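Local coordinates for protein separin (Saccharomyces cerevisiae, PDB 5U1T) that cleaves the MCD1/SCC1 subunit of cohesin as a caspase-like cysteine protease to start chromosome segregation at anaphase, and is held inactive by securin for most of the cell cycle, at residues A[1126-1132]-A[1151-1157]; A[1121-1125]-A[1388-1393]; A[408-412]-A[450-454]. The contacts are given in a common frame with arbitrary orientation. Residue numbers count along the deposited sequence, not the author numbering.

Contact 1: A[1126-1132]-A[1151-1157]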
ATOM      1  N   MET A1126      31.494  39.920  15.421  1.00 74.12           N
ATOM      2  CA  MET A1126      32.028  40.584  16.594  1.00 73.53           C
ATOM      3  C   MET A1126      33.414  41.129  16.261  1.00 76.99           C
ATOM      4  O   MET A1126      33.753  42.269  16.590  1.00 76.35           O
ATOM      5  CB  MET A1126      32.071  39.606  17.773  1.00 73.81           C
ATOM      6  CG  MET A1126      32.362  40.240  19.130  1.00 83.84           C
ATOM      7  SD  MET A1126      31.044  41.342  19.701  1.00 88.24           S
ATOM      8  CE  MET A1126      29.645  40.288  19.431  1.00 85.14           C
ATOM      9  N   GLU A1127      34.188  40.317  15.553  1.00 77.20           N
ATOM     10  CA  GLU A1127      35.571  40.651  15.256  1.00 70.38           C
ATOM     11  C   GLU A1127      35.737  41.593  14.071  1.00 70.14           C
ATOM     12  O   GLU A1127      36.833  42.080  13.818  1.00 74.10           O
ATOM     13  CB  GLU A1127      36.360  39.375  15.012  1.00 74.48           C
ATOM     14  CG  GLU A1127      36.470  38.510  16.241  1.00 68.01           C
ATOM     15  CD  GLU A1127      37.200  37.209  15.981  1.00 85.93           C
ATOM     16  OE1 GLU A1127      37.856  37.073  14.918  1.00 93.31           O
ATOM     17  OE2 GLU A1127      37.115  36.308  16.842  1.00 87.59           O
ATOM     18  N   SER A1128      34.650  41.865  13.360  1.00 68.30           N
ATOM     19  CA  SER A1128      34.690  42.747  12.190  1.00 69.69           C
ATOM     20  C   SER A1128      35.060  44.174  12.554  1.00 73.53           C
ATOM     21  O   SER A1128      35.356  44.990  11.680  1.00 76.82           O
ATOM     22  CB  SER A1128      33.334  42.764  11.491  1.00 74.04           C
ATOM     23  OG  SER A1128      32.396  43.490  12.273  1.00 70.83           O
ATOM     24  N   ASN A1129      35.001  44.461  13.850  1.00 72.06           N
ATOM     25  CA  ASN A1129      35.191  45.799  14.405  1.00 78.38           C
ATOM     26  C   ASN A1129      34.357  46.879  13.722  1.00 77.23           C
ATOM     27  O   ASN A1129      34.669  48.071  13.819  1.00 79.12           O
ATOM     28  CB  ASN A1129      36.662  46.211  14.364  1.00 81.67           C
ATOM     29  CG  ASN A1129      37.006  47.192  15.474  1.00 85.12           C
ATOM     30  OD1 ASN A1129      36.430  47.127  16.566  1.00 87.24           O
ATOM     31  ND2 ASN A1129      37.918  48.115  15.199  1.00 87.13           N
ATOM     32  N   LEU A1130      33.296  46.461  13.038  1.00 73.02           N
ATOM     33  CA  LEU A1130      32.396  47.405  12.405  1.00 74.81           C
ATOM     34  C   LEU A1130      31.668  48.231  13.449  1.00 76.03           C
ATOM     35  O   LEU A1130      31.138  47.707  14.432  1.00 72.95           O
ATOM     36  CB  LEU A1130      31.398  46.682  11.512  1.00 75.21           C
ATOM     37  CG  LEU A1130      32.037  46.016  10.297  1.00 76.40           C
ATOM     38  CD1 LEU A1130      30.977  45.311   9.448  1.00 73.69           C
ATOM     39  CD2 LEU A1130      32.827  47.030   9.475  1.00 72.16           C
ATOM     40  N   ASN A1131      31.675  49.538  13.227  1.00 74.58           N
ATOM     41  CA  ASN A1131      30.969  50.479  14.084  1.00 76.11           C
ATOM     42  C   ASN A1131      29.482  50.492  13.713  1.00 70.46           C
ATOM     43  O   ASN A1131      28.978  51.453  13.126  1.00 69.33           O
ATOM     44  CB  ASN A1131      31.594  51.876  13.959  1.00 79.05           C
ATOM     45  CG  ASN A1131      30.920  52.910  14.845  1.00 77.73           C
ATOM     46  OD1 ASN A1131      30.503  52.618  15.977  1.00 73.35           O
ATOM     47  ND2 ASN A1131      30.808  54.139  14.331  1.00 73.36           N
ATOM     48  N   ILE A1132      28.798  49.399  14.038  1.00 73.45           N
ATOM     49  CA  ILE A1132      27.370  49.256  13.765  1.00 68.38           C
ATOM     50  C   ILE A1132      26.650  48.639  14.939  1.00 65.04           C
ATOM     51  O   ILE A1132      27.268  48.051  15.821  1.00 60.29           O
ATOM     52  CB  ILE A1132      27.091  48.372  12.535  1.00 69.25           C
ATOM     53  CG1 ILE A1132      27.877  47.059  12.621  1.00 72.06           C
ATOM     54  CG2 ILE A1132      27.391  49.123  11.262  1.00 66.86           C
ATOM     55  CD1 ILE A1132      27.508  46.073  11.548  1.00 66.04           C
ATOM     56  N   LEU A1151      24.190  43.710  19.273  1.00 59.12           N
ATOM     57  CA  LEU A1151      25.537  43.248  19.047  1.00 60.91           C
ATOM     58  C   LEU A1151      26.375  44.432  18.582  1.00 67.88           C
ATOM     59  O   LEU A1151      26.190  44.929  17.475  1.00 61.11           O
ATOM     60  CB  LEU A1151      25.518  42.133  18.021  1.00 65.87           C
ATOM     61  CG  LEU A1151      26.681  41.163  17.986  1.00 75.67           C
ATOM     62  CD1 LEU A1151      26.178  39.775  17.597  1.00 73.86           C
ATOM     63  CD2 LEU A1151      27.757  41.660  17.023  1.00 75.44           C
ATOM     64  N   GLU A1152      27.264  44.906  19.450  1.00 62.71           N
ATOM     65  CA  GLU A1152      28.114  46.050  19.132  1.00 66.05           C
ATOM     66  C   GLU A1152      29.530  45.580  18.818  1.00 65.81           C
ATOM     67  O   GLU A1152      30.355  45.466  19.719  1.00 62.08           O
ATOM     68  CB  GLU A1152      28.128  47.061  20.288  1.00 61.61           C
ATOM     69  CG  GLU A1152      26.794  47.747  20.557  1.00 57.99           C
ATOM     70  CD  GLU A1152      26.648  48.221  22.009  1.00 63.63           C
ATOM     71  OE1 GLU A1152      26.537  47.373  22.922  1.00 58.40           O
ATOM     72  OE2 GLU A1152      26.641  49.451  22.242  1.00 65.22           O
ATOM     73  N   PRO A1153      29.820  45.315  17.535  1.00 68.36           N
ATOM     74  CA  PRO A1153      31.136  44.784  17.161  1.00 70.46           C
ATOM     75  C   PRO A1153      32.285  45.672  17.627  1.00 71.70           C
ATOM     76  O   PRO A1153      33.298  45.153  18.082  1.00 68.62           O
ATOM     77  CB  PRO A1153      31.086  44.742  15.629  1.00 71.45           C
ATOM     78  CG  PRO A1153      29.646  44.876  15.268  1.00 71.75           C
ATOM     79  CD  PRO A1153      29.017  45.674  16.359  1.00 66.14           C
ATOM     80  N   ARG A1154      32.132  46.987  17.522  1.00 71.16           N
ATOM     81  CA  ARG A1154      33.235  47.889  17.854  1.00 73.72           C
ATOM     82  C   ARG A1154      33.462  47.923  19.373  1.00 75.40           C
ATOM     83  O   ARG A1154      34.598  47.987  19.830  1.00 77.59           O
ATOM     84  CB  ARG A1154      32.964  49.293  17.294  1.00 74.51           C
ATOM     85  CG  ARG A1154      33.927  50.368  17.749  1.00 78.03           C
ATOM     86  CD  ARG A1154      35.230  50.363  16.953  1.00 79.04           C
ATOM     87  NE  ARG A1154      34.972  50.331  15.514  1.00 77.96           N
ATOM     88  CZ  ARG A1154      35.118  51.365  14.691  1.00 78.47           C
ATOM     89  NH1 ARG A1154      34.845  51.217  13.400  1.00 79.36           N
ATOM     90  NH2 ARG A1154      35.542  52.535  15.145  1.00 83.62           N
ATOM     91  N   ARG A1155      32.377  47.840  20.139  1.00 72.43           N
ATOM     92  CA  ARG A1155      32.429  47.866  21.598  1.00 63.17           C
ATOM     93  C   ARG A1155      32.646  46.467  22.180  1.00 67.07           C
ATOM     94  O   ARG A1155      32.846  46.312  23.385  1.00 69.88           O
ATOM     95  CB  ARG A1155      31.139  48.481  22.149  1.00 64.63           C
ATOM     96  CG  ARG A1155      31.161  48.865  23.643  1.00 76.08           C
ATOM     97  CD  ARG A1155      32.314  49.829  24.007  1.00 85.32           C
ATOM     98  NE  ARG A1155      31.971  50.784  25.074  1.00 85.13           N
ATOM     99  CZ  ARG A1155      31.788  50.457  26.359  1.00 90.58           C
ATOM    100  NH1 ARG A1155      31.900  49.176  26.744  1.00 84.64           N
ATOM    101  NH2 ARG A1155      31.472  51.404  27.265  1.00 88.46           N
ATOM    102  N   LYS A1156      32.610  45.458  21.312  1.00 71.55           N
ATOM    103  CA  LYS A1156      32.706  44.045  21.703  1.00 71.96           C
ATOM    104  C   LYS A1156      31.691  43.667  22.792  1.00 69.92           C
ATOM    105  O   LYS A1156      32.005  42.938  23.736  1.00 68.02           O
ATOM    106  CB  LYS A1156      34.120  43.712  22.173  1.00 70.02           C
ATOM    107  CG  LYS A1156      35.206  44.111  21.193  1.00 74.61           C
ATOM    108  CD  LYS A1156      35.125  43.352  19.865  1.00 75.86           C
ATOM    109  CE  LYS A1156      36.120  43.951  18.865  1.00 76.63           C
ATOM    110  NZ  LYS A1156      35.996  43.394  17.500  1.00 74.19           N
ATOM    111  N   ARG A1157      30.463  44.141  22.631  1.00 68.44           N
ATOM    112  CA  ARG A1157      29.471  44.057  23.684  1.00 67.97           C
ATOM    113  C   ARG A1157      28.209  43.353  23.193  1.00 65.91           C
ATOM    114  O   ARG A1157      27.773  43.543  22.054  1.00 55.27           O
ATOM    115  CB  ARG A1157      29.149  45.469  24.201  1.00 60.83           C
ATOM    116  CG  ARG A1157      28.361  45.486  25.480  1.00 64.04           C
ATOM    117  CD  ARG A1157      28.570  46.777  26.213  1.00 66.80           C
ATOM    118  NE  ARG A1157      28.042  47.882  25.433  1.00 65.76           N
ATOM    119  CZ  ARG A1157      28.170  49.164  25.754  1.00 67.22           C
ATOM    120  NH1 ARG A1157      27.639  50.083  24.958  1.00 66.72           N
ATOM    121  NH2 ARG A1157      28.810  49.527  26.862  1.00 64.77           N
TER
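The chain leaves a helix along 1126-1132 just where the hairpin segment 1151-1157, whose turn is P1153 to K1156, lies against it, and two cationic side chains of the turn satisfy carbonyls at that exit. K1156 NZ donates to M1126 O at 2.7 Å. R1154 NE donates to N1129 O at 2.8 Å. A weak second bond runs from R1154 NH1 to N1129 O at 3.2 Å, and N1131 CB lies over one face of the guanidinium, 3.4 Å from R1154 NH1. Long, flexible Lys and Arg suit this work because they reach main-chain oxygens from an exposed turn. N1129 has positive phi, which asparagine tolerates well, and so breaks the helical course. Before it, S1128 OG makes an ST turn, accepting from L1130 N at 3.2 Å, and also bonds to L1125 O. N1131 centres an inverse gamma turn (a weak bond, I1132 N to L1130 O at 2.9 Å), and its ND2 is taken by S1354 O. In the hairpin, K1156 and R1157 face E1152 in a G1 β bulge; the E1152–R1157 salt bridge, R1157 NH1 to E1152 OE2 at 3.0 Å, is extended by E1291. Beneath the polar bonds, M1126 CE meets L1151 CD2 at 3.4 Å, and the compact P1153 ring packs its CG 3.9 Å from I1132 CG1. The hairpin of strands 1146-1152 and 1157-1163 thus packs against the connection from helix 1111-1127 to strand 1132-1139, with L1151 bonded through its backbone to V1134 and N1131 to F1356 on strand 1353-1362.

Contact 2: A[1121-1125]-A[1388-1393]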
ATOM      1  N   ALA A1121      29.484  32.724  12.572  1.00 70.41           N
ATOM      2  CA  ALA A1121      28.966  33.966  12.022  1.00 70.44           C
ATOM      3  C   ALA A1121      29.076  35.060  13.072  1.00 77.03           C
ATOM      4  O   ALA A1121      29.585  36.158  12.823  1.00 76.15           O
ATOM      5  CB  ALA A1121      27.537  33.799  11.580  1.00 68.92           C
ATOM      6  N   GLN A1122      28.602  34.734  14.263  1.00 73.42           N
ATOM      7  CA  GLN A1122      28.599  35.668  15.361  1.00 70.11           C
ATOM      8  C   GLN A1122      30.016  36.042  15.803  1.00 76.97           C
ATOM      9  O   GLN A1122      30.284  37.204  16.115  1.00 78.94           O
ATOM     10  CB  GLN A1122      27.804  35.070  16.503  1.00 70.80           C
ATOM     11  CG  GLN A1122      27.948  35.775  17.804  1.00 81.55           C
ATOM     12  CD  GLN A1122      26.781  35.470  18.695  1.00 81.84           C
ATOM     13  OE1 GLN A1122      25.686  35.186  18.200  1.00 79.55           O
ATOM     14  NE2 GLN A1122      26.997  35.518  20.017  1.00 76.57           N
ATOM     15  N   LYS A1123      30.922  35.065  15.817  1.00 74.13           N
ATOM     16  CA  LYS A1123      32.312  35.337  16.158  1.00 69.92           C
ATOM     17  C   LYS A1123      32.923  36.275  15.123  1.00 72.44           C
ATOM     18  O   LYS A1123      33.632  37.225  15.464  1.00 76.08           O
ATOM     19  CB  LYS A1123      33.120  34.043  16.259  1.00 71.78           C
ATOM     20  CG  LYS A1123      34.628  34.255  16.198  1.00 71.27           C
ATOM     21  CD  LYS A1123      35.378  33.378  17.184  1.00 76.78           C
ATOM     22  CE  LYS A1123      36.841  33.226  16.794  1.00 85.90           C
ATOM     23  NZ  LYS A1123      36.991  32.442  15.516  1.00 93.61           N
ATOM     24  N   ASP A1124      32.622  36.022  13.855  1.00 76.83           N
ATOM     25  CA  ASP A1124      33.115  36.863  12.770  1.00 76.46           C
ATOM     26  C   ASP A1124      32.566  38.277  12.832  1.00 76.15           C
ATOM     27  O   ASP A1124      33.320  39.229  12.670  1.00 80.08           O
ATOM     28  CB  ASP A1124      32.778  36.249  11.417  1.00 75.29           C
ATOM     29  CG  ASP A1124      33.664  35.089  11.082  1.00 80.36           C
ATOM     30  OD1 ASP A1124      34.755  34.995  11.691  1.00 80.98           O
ATOM     31  OD2 ASP A1124      33.273  34.276  10.219  1.00 83.97           O
ATOM     32  N   LEU A1125      31.257  38.414  13.058  1.00 76.65           N
ATOM     33  CA  LEU A1125      30.635  39.736  13.165  1.00 75.09           C
ATOM     34  C   LEU A1125      31.296  40.558  14.273  1.00 75.14           C
ATOM     35  O   LEU A1125      31.626  41.732  14.088  1.00 71.21           O
ATOM     36  CB  LEU A1125      29.128  39.618  13.427  1.00 67.02           C
ATOM     37  CG  LEU A1125      28.224  39.420  12.207  1.00 68.63           C
ATOM     38  CD1 LEU A1125      26.782  39.249  12.635  1.00 69.97           C
ATOM     39  CD2 LEU A1125      28.346  40.573  11.238  1.00 65.04           C
ATOM     40  N   TYR A1388      21.873  36.178  11.663  1.00 54.35           N
ATOM     41  CA  TYR A1388      23.309  36.477  11.769  1.00 56.60           C
ATOM     42  C   TYR A1388      24.125  35.820  10.665  1.00 63.79           C
ATOM     43  O   TYR A1388      25.143  36.373  10.211  1.00 67.41           O
ATOM     44  CB  TYR A1388      23.893  36.025  13.114  1.00 58.64           C
ATOM     45  CG  TYR A1388      23.393  36.763  14.327  1.00 61.91           C
ATOM     46  CD1 TYR A1388      22.887  38.049  14.222  1.00 61.98           C
ATOM     47  CD2 TYR A1388      23.423  36.166  15.581  1.00 63.27           C
ATOM     48  CE1 TYR A1388      22.421  38.724  15.328  1.00 66.46           C
ATOM     49  CE2 TYR A1388      22.958  36.831  16.694  1.00 69.86           C
ATOM     50  CZ  TYR A1388      22.458  38.114  16.563  1.00 63.82           C
ATOM     51  OH  TYR A1388      21.989  38.794  17.668  1.00 70.29           O
ATOM     52  N   VAL A1389      23.699  34.626  10.256  1.00 64.94           N
ATOM     53  CA  VAL A1389      24.439  33.867   9.259  1.00 64.54           C
ATOM     54  C   VAL A1389      24.315  34.535   7.894  1.00 61.06           C
ATOM     55  O   VAL A1389      25.271  34.551   7.116  1.00 67.87           O
ATOM     56  CB  VAL A1389      23.965  32.392   9.176  1.00 65.26           C
ATOM     57  CG1 VAL A1389      24.697  31.658   8.049  1.00 61.76           C
ATOM     58  CG2 VAL A1389      24.186  31.673  10.512  1.00 64.21           C
ATOM     59  N   CYS A1390      23.151  35.111   7.615  1.00 52.11           N
ATOM     60  CA  CYS A1390      22.957  35.808   6.350  1.00 57.44           C
ATOM     61  C   CYS A1390      23.733  37.142   6.312  1.00 67.54           C
ATOM     62  O   CYS A1390      24.404  37.472   5.317  1.00 64.67           O
ATOM     63  CB  CYS A1390      21.468  36.057   6.096  1.00 54.21           C
ATOM     64  SG  CYS A1390      21.172  37.023   4.595  1.00 64.12           S
ATOM     65  N   LEU A1391      23.630  37.904   7.397  1.00 67.11           N
ATOM     66  CA  LEU A1391      24.384  39.123   7.524  1.00 65.76           C
ATOM     67  C   LEU A1391      25.874  38.827   7.332  1.00 66.44           C
ATOM     68  O   LEU A1391      26.537  39.476   6.513  1.00 65.59           O
ATOM     69  CB  LEU A1391      24.124  39.785   8.884  1.00 69.00           C
ATOM     70  CG  LEU A1391      24.867  41.103   9.132  1.00 65.73           C
ATOM     71  CD1 LEU A1391      24.501  42.136   8.069  1.00 58.67           C
ATOM     72  CD2 LEU A1391      24.615  41.642  10.545  1.00 64.51           C
ATOM     73  N   ASN A1392      26.405  37.841   8.050  1.00 60.45           N
ATOM     74  CA  ASN A1392      27.855  37.656   8.030  1.00 64.15           C
ATOM     75  C   ASN A1392      28.374  37.110   6.716  1.00 72.29           C
ATOM     76  O   ASN A1392      29.523  37.345   6.369  1.00 76.96           O
ATOM     77  CB  ASN A1392      28.327  36.748   9.164  1.00 73.03           C
ATOM     78  CG  ASN A1392      29.840  36.542   9.141  1.00 77.51           C
ATOM     79  OD1 ASN A1392      30.605  37.463   9.429  1.00 76.45           O
ATOM     80  ND2 ASN A1392      30.273  35.337   8.770  1.00 78.59           N
ATOM     81  N   LYS A1393      27.552  36.382   5.971  1.00 79.19           N
ATOM     82  CA  LYS A1393      28.025  35.921   4.669  1.00 75.57           C
ATOM     83  C   LYS A1393      27.943  37.075   3.662  1.00 73.12           C
ATOM     84  O   LYS A1393      28.835  37.233   2.825  1.00 75.98           O
ATOM     85  CB  LYS A1393      27.245  34.691   4.185  1.00 73.36           C
ATOM     86  CG  LYS A1393      27.453  33.437   5.064  1.00 81.00           C
ATOM     87  CD  LYS A1393      28.952  33.111   5.342  1.00 80.10           C
ATOM     88  CE  LYS A1393      29.093  32.138   6.536  1.00 79.78           C
ATOM     89  NZ  LYS A1393      28.431  32.680   7.799  1.00 74.32           N
TER
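The axes of segments 1121-1125 and 1388-1393 make 48° and approach to 9.0 Å, a spacing at which the small A1121 can sit directly against the partner's backbone. Its methyl is a knob in a hole formed by Y1388, V1389, N1392 and K1393: A1121 CB lies 3.9 Å from V1389 CA and 3.8 Å from Y1388 O. V1389 sets off away from the partner, yet its t rotamer leaves CG2 4.1 Å from A1121 CB. K1393 starts m, m and ends with another m at chi4, a bent chain that brings NZ to 4.0 Å from A1121 CB along the margin of the hole. The CA-to-CB bond of N1392 points toward the first helix, placing CB 3.9 Å from A1121 CB and 4.1 Å from L1125 CG. One turn on from A1121, L1125 is an m,t leucine whose CD1 reaches L1391 CD2 at 3.8 Å; L1391, in the t,p form, offers that methyl from the second helix. Y1388, m at chi1, places its ring beside the first helix, where the extended t,t chain of Q1122 puts OE1 3.5 Å from Y1388 CE2. The ring is also in a cation-pi contact with R1077, and Q1122 packs on helix 1062-1072. D1124 and K1393 lie nearer solvent. No clear hydrogen bond joins the segments: A1121, L1125, L1391 and the aliphatic part of Y1388 give close packing, and the buried amides Q1122 and N1392 share the interface, which is therefore well packed but not purely apolar.

Contact 3: A[408-412]-A[450-454]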
ATOM      1  N   HIS A 408      -9.217 -35.644 -36.796  1.00 62.11           N
ATOM      2  CA  HIS A 408     -10.010 -35.436 -35.598  1.00 59.07           C
ATOM      3  C   HIS A 408     -10.580 -36.750 -35.049  1.00 64.86           C
ATOM      4  O   HIS A 408     -10.840 -36.857 -33.843  1.00 66.74           O
ATOM      5  CB  HIS A 408     -11.145 -34.454 -35.861  1.00 57.57           C
ATOM      6  CG  HIS A 408     -11.748 -33.891 -34.613  1.00 67.15           C
ATOM      7  ND1 HIS A 408     -13.058 -34.113 -34.249  1.00 61.60           N
ATOM      8  CD2 HIS A 408     -11.212 -33.121 -33.637  1.00 66.03           C
ATOM      9  CE1 HIS A 408     -13.309 -33.498 -33.109  1.00 58.48           C
ATOM     10  NE2 HIS A 408     -12.207 -32.886 -32.719  1.00 66.86           N
ATOM     11  N   SER A 409     -10.780 -37.737 -35.924  1.00 62.02           N
ATOM     12  CA  SER A 409     -11.333 -39.014 -35.498  1.00 60.81           C
ATOM     13  C   SER A 409     -10.410 -39.724 -34.527  1.00 63.65           C
ATOM     14  O   SER A 409     -10.845 -40.175 -33.467  1.00 63.85           O
ATOM     15  CB  SER A 409     -11.618 -39.910 -36.694  1.00 66.98           C
ATOM     16  OG  SER A 409     -12.651 -39.354 -37.478  1.00 75.63           O
ATOM     17  N   PHE A 410      -9.132 -39.817 -34.875  1.00 68.34           N
ATOM     18  CA  PHE A 410      -8.160 -40.392 -33.950  1.00 68.39           C
ATOM     19  C   PHE A 410      -8.067 -39.620 -32.634  1.00 64.70           C
ATOM     20  O   PHE A 410      -7.907 -40.219 -31.573  1.00 63.05           O
ATOM     21  CB  PHE A 410      -6.788 -40.475 -34.606  1.00 69.49           C
ATOM     22  CG  PHE A 410      -6.588 -41.712 -35.401  1.00 69.72           C
ATOM     23  CD1 PHE A 410      -6.126 -42.871 -34.792  1.00 73.64           C
ATOM     24  CD2 PHE A 410      -6.886 -41.736 -36.756  1.00 71.40           C
ATOM     25  CE1 PHE A 410      -5.947 -44.037 -35.531  1.00 80.14           C
ATOM     26  CE2 PHE A 410      -6.710 -42.900 -37.507  1.00 71.01           C
ATOM     27  CZ  PHE A 410      -6.242 -44.054 -36.894  1.00 75.71           C
ATOM     28  N   LEU A 411      -8.176 -38.296 -32.699  1.00 66.45           N
ATOM     29  CA  LEU A 411      -8.036 -37.480 -31.500  1.00 63.95           C
ATOM     30  C   LEU A 411      -9.233 -37.706 -30.598  1.00 63.14           C
ATOM     31  O   LEU A 411      -9.080 -37.853 -29.386  1.00 59.32           O
ATOM     32  CB  LEU A 411      -7.894 -35.994 -31.841  1.00 62.03           C
ATOM     33  CG  LEU A 411      -7.650 -35.083 -30.639  1.00 58.55           C
ATOM     34  CD1 LEU A 411      -6.366 -35.498 -29.948  1.00 56.79           C
ATOM     35  CD2 LEU A 411      -7.595 -33.621 -31.052  1.00 60.07           C
ATOM     36  N   LEU A 412     -10.427 -37.738 -31.185  1.00 60.69           N
ATOM     37  CA  LEU A 412     -11.614 -38.073 -30.412  1.00 58.87           C
ATOM     38  C   LEU A 412     -11.439 -39.462 -29.813  1.00 59.52           C
ATOM     39  O   LEU A 412     -11.774 -39.690 -28.650  1.00 64.46           O
ATOM     40  CB  LEU A 412     -12.878 -38.002 -31.265  1.00 61.04           C
ATOM     41  CG  LEU A 412     -13.473 -36.607 -31.461  1.00 65.22           C
ATOM     42  CD1 LEU A 412     -14.533 -36.619 -32.547  1.00 63.17           C
ATOM     43  CD2 LEU A 412     -14.048 -36.088 -30.163  1.00 59.72           C
ATOM     44  N   LYS A 450     -13.250 -27.979 -33.154  1.00 60.32           N
ATOM     45  CA  LYS A 450     -12.715 -29.282 -32.786  1.00 62.47           C
ATOM     46  C   LYS A 450     -12.049 -29.254 -31.405  1.00 56.93           C
ATOM     47  O   LYS A 450     -12.132 -30.235 -30.654  1.00 58.57           O
ATOM     48  CB  LYS A 450     -11.751 -29.779 -33.862  1.00 62.86           C
ATOM     49  CG  LYS A 450     -12.453 -30.185 -35.144  1.00 63.12           C
ATOM     50  CD  LYS A 450     -11.498 -30.808 -36.152  1.00 64.79           C
ATOM     51  CE  LYS A 450     -12.233 -31.300 -37.395  1.00 59.12           C
ATOM     52  NZ  LYS A 450     -12.658 -30.189 -38.296  1.00 64.24           N
ATOM     53  N   LYS A 451     -11.414 -28.129 -31.073  1.00 60.28           N
ATOM     54  CA  LYS A 451     -10.833 -27.923 -29.743  1.00 58.00           C
ATOM     55  C   LYS A 451     -11.902 -27.883 -28.666  1.00 55.84           C
ATOM     56  O   LYS A 451     -11.744 -28.493 -27.617  1.00 54.16           O
ATOM     57  CB  LYS A 451     -10.024 -26.629 -29.686  1.00 61.30           C
ATOM     58  CG  LYS A 451      -8.695 -26.697 -30.386  1.00 63.09           C
ATOM     59  CD  LYS A 451      -7.931 -25.394 -30.257  1.00 60.93           C
ATOM     60  CE  LYS A 451      -6.843 -25.309 -31.307  1.00 59.39           C
ATOM     61  NZ  LYS A 451      -6.442 -23.886 -31.499  1.00 68.51           N
ATOM     62  N   ILE A 452     -12.984 -27.156 -28.924  1.00 54.45           N
ATOM     63  CA  ILE A 452     -14.104 -27.122 -28.000  1.00 58.72           C
ATOM     64  C   ILE A 452     -14.724 -28.515 -27.838  1.00 55.64           C
ATOM     65  O   ILE A 452     -15.239 -28.870 -26.792  1.00 57.34           O
ATOM     66  CB  ILE A 452     -15.168 -26.118 -28.458  1.00 59.26           C
ATOM     67  CG1 ILE A 452     -14.571 -24.718 -28.476  1.00 60.64           C
ATOM     68  CG2 ILE A 452     -16.357 -26.117 -27.513  1.00 57.98           C
ATOM     69  CD1 ILE A 452     -15.595 -23.637 -28.676  1.00 59.89           C
ATOM     70  N   GLU A 453     -14.639 -29.321 -28.879  1.00 66.92           N
ATOM     71  CA  GLU A 453     -15.206 -30.663 -28.849  1.00 62.73           C
ATOM     72  C   GLU A 453     -14.419 -31.575 -27.921  1.00 57.73           C
ATOM     73  O   GLU A 453     -14.996 -32.258 -27.070  1.00 59.15           O
ATOM     74  CB  GLU A 453     -15.230 -31.228 -30.257  1.00 63.18           C
ATOM     75  CG  GLU A 453     -16.403 -32.116 -30.565  1.00 66.08           C
ATOM     76  CD  GLU A 453     -16.593 -32.253 -32.062  1.00 73.32           C
ATOM     77  OE1 GLU A 453     -16.330 -33.356 -32.616  1.00 74.58           O
ATOM     78  OE2 GLU A 453     -16.983 -31.229 -32.681  1.00 75.40           O
ATOM     79  N   ILE A 454     -13.097 -31.572 -28.099  1.00 60.10           N
ATOM     80  CA  ILE A 454     -12.186 -32.326 -27.246  1.00 58.46           C
ATOM     81  C   ILE A 454     -12.326 -31.866 -25.799  1.00 60.03           C
ATOM     82  O   ILE A 454     -12.236 -32.670 -24.870  1.00 60.31           O
ATOM     83  CB  ILE A 454     -10.724 -32.169 -27.709  1.00 61.30           C
ATOM     84  CG1 ILE A 454     -10.542 -32.792 -29.099  1.00 63.61           C
ATOM     85  CG2 ILE A 454      -9.754 -32.761 -26.685  1.00 58.36           C
ATOM     86  CD1 ILE A 454     -10.981 -34.250 -29.193  1.00 64.96           C
TER
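H408, in the first turn of helix 408-425, is the residue most covered by the partner segment (91 Å²). Its t rotamer points the imidazole at 450-454, where the aliphatic part of K450 lies over one ring face in a CH-pi contact, K450 CG being 3.6 Å from the ring centroid and 16° off its normal. A flat, polarisable ring with nitrogens at its rim suits such a place: H408 NE2 makes a weak 3.4 Å hydrogen bond to K450 O, an oxygen that also accepts from I454 N, and E453 OE1 approaches the ring edge, 3.1 Å from H408 CE1. S409 and F410 are out of reach of this partner; F410 packs on helix 388-404. L411, t,p, turns inward, with CD2 3.6 Å from I454 CG1 on the buried side of the contact. L412 lies nearer the surface and bridges two kinds of neighbour, its CD2 3.7 Å from I454 CD1 and its CD1 3.7 Å from E453 OE1. The local helix axes, 11.0 Å apart, run nearly parallel, at 17°. Helix 431-444 connects the two and touches both, receiving L411 on F441 and I454 on F438. Parallel helices joined through an intervening one are characteristic of stacked helical repeats, consistent with an α-solenoid arrangement in the helical domain of separase.

In the fold
Contacts 1 and 2 share helix 1111-1127 and lie side by side, their centres 12 Å apart, with P1153 CB of one 3.4 Å from L1125 O of the other. Contact 2 is buried, helix to helix, with alanine and leucine methyls beside buried amides and no clear hydrogen bond; contact 1, at the helix's C-terminal end, is only partly buried and adds hydrogen bonds from Lys and Arg side chains to main-chain oxygens where the chain enters the mixed sheet. Contact 3 belongs to the far side of the long molecule, its centre about 91 Å from that of contact 2. Also partly buried, it joins helices by leucine and isoleucine inside and an imidazole with charged neighbours toward solvent.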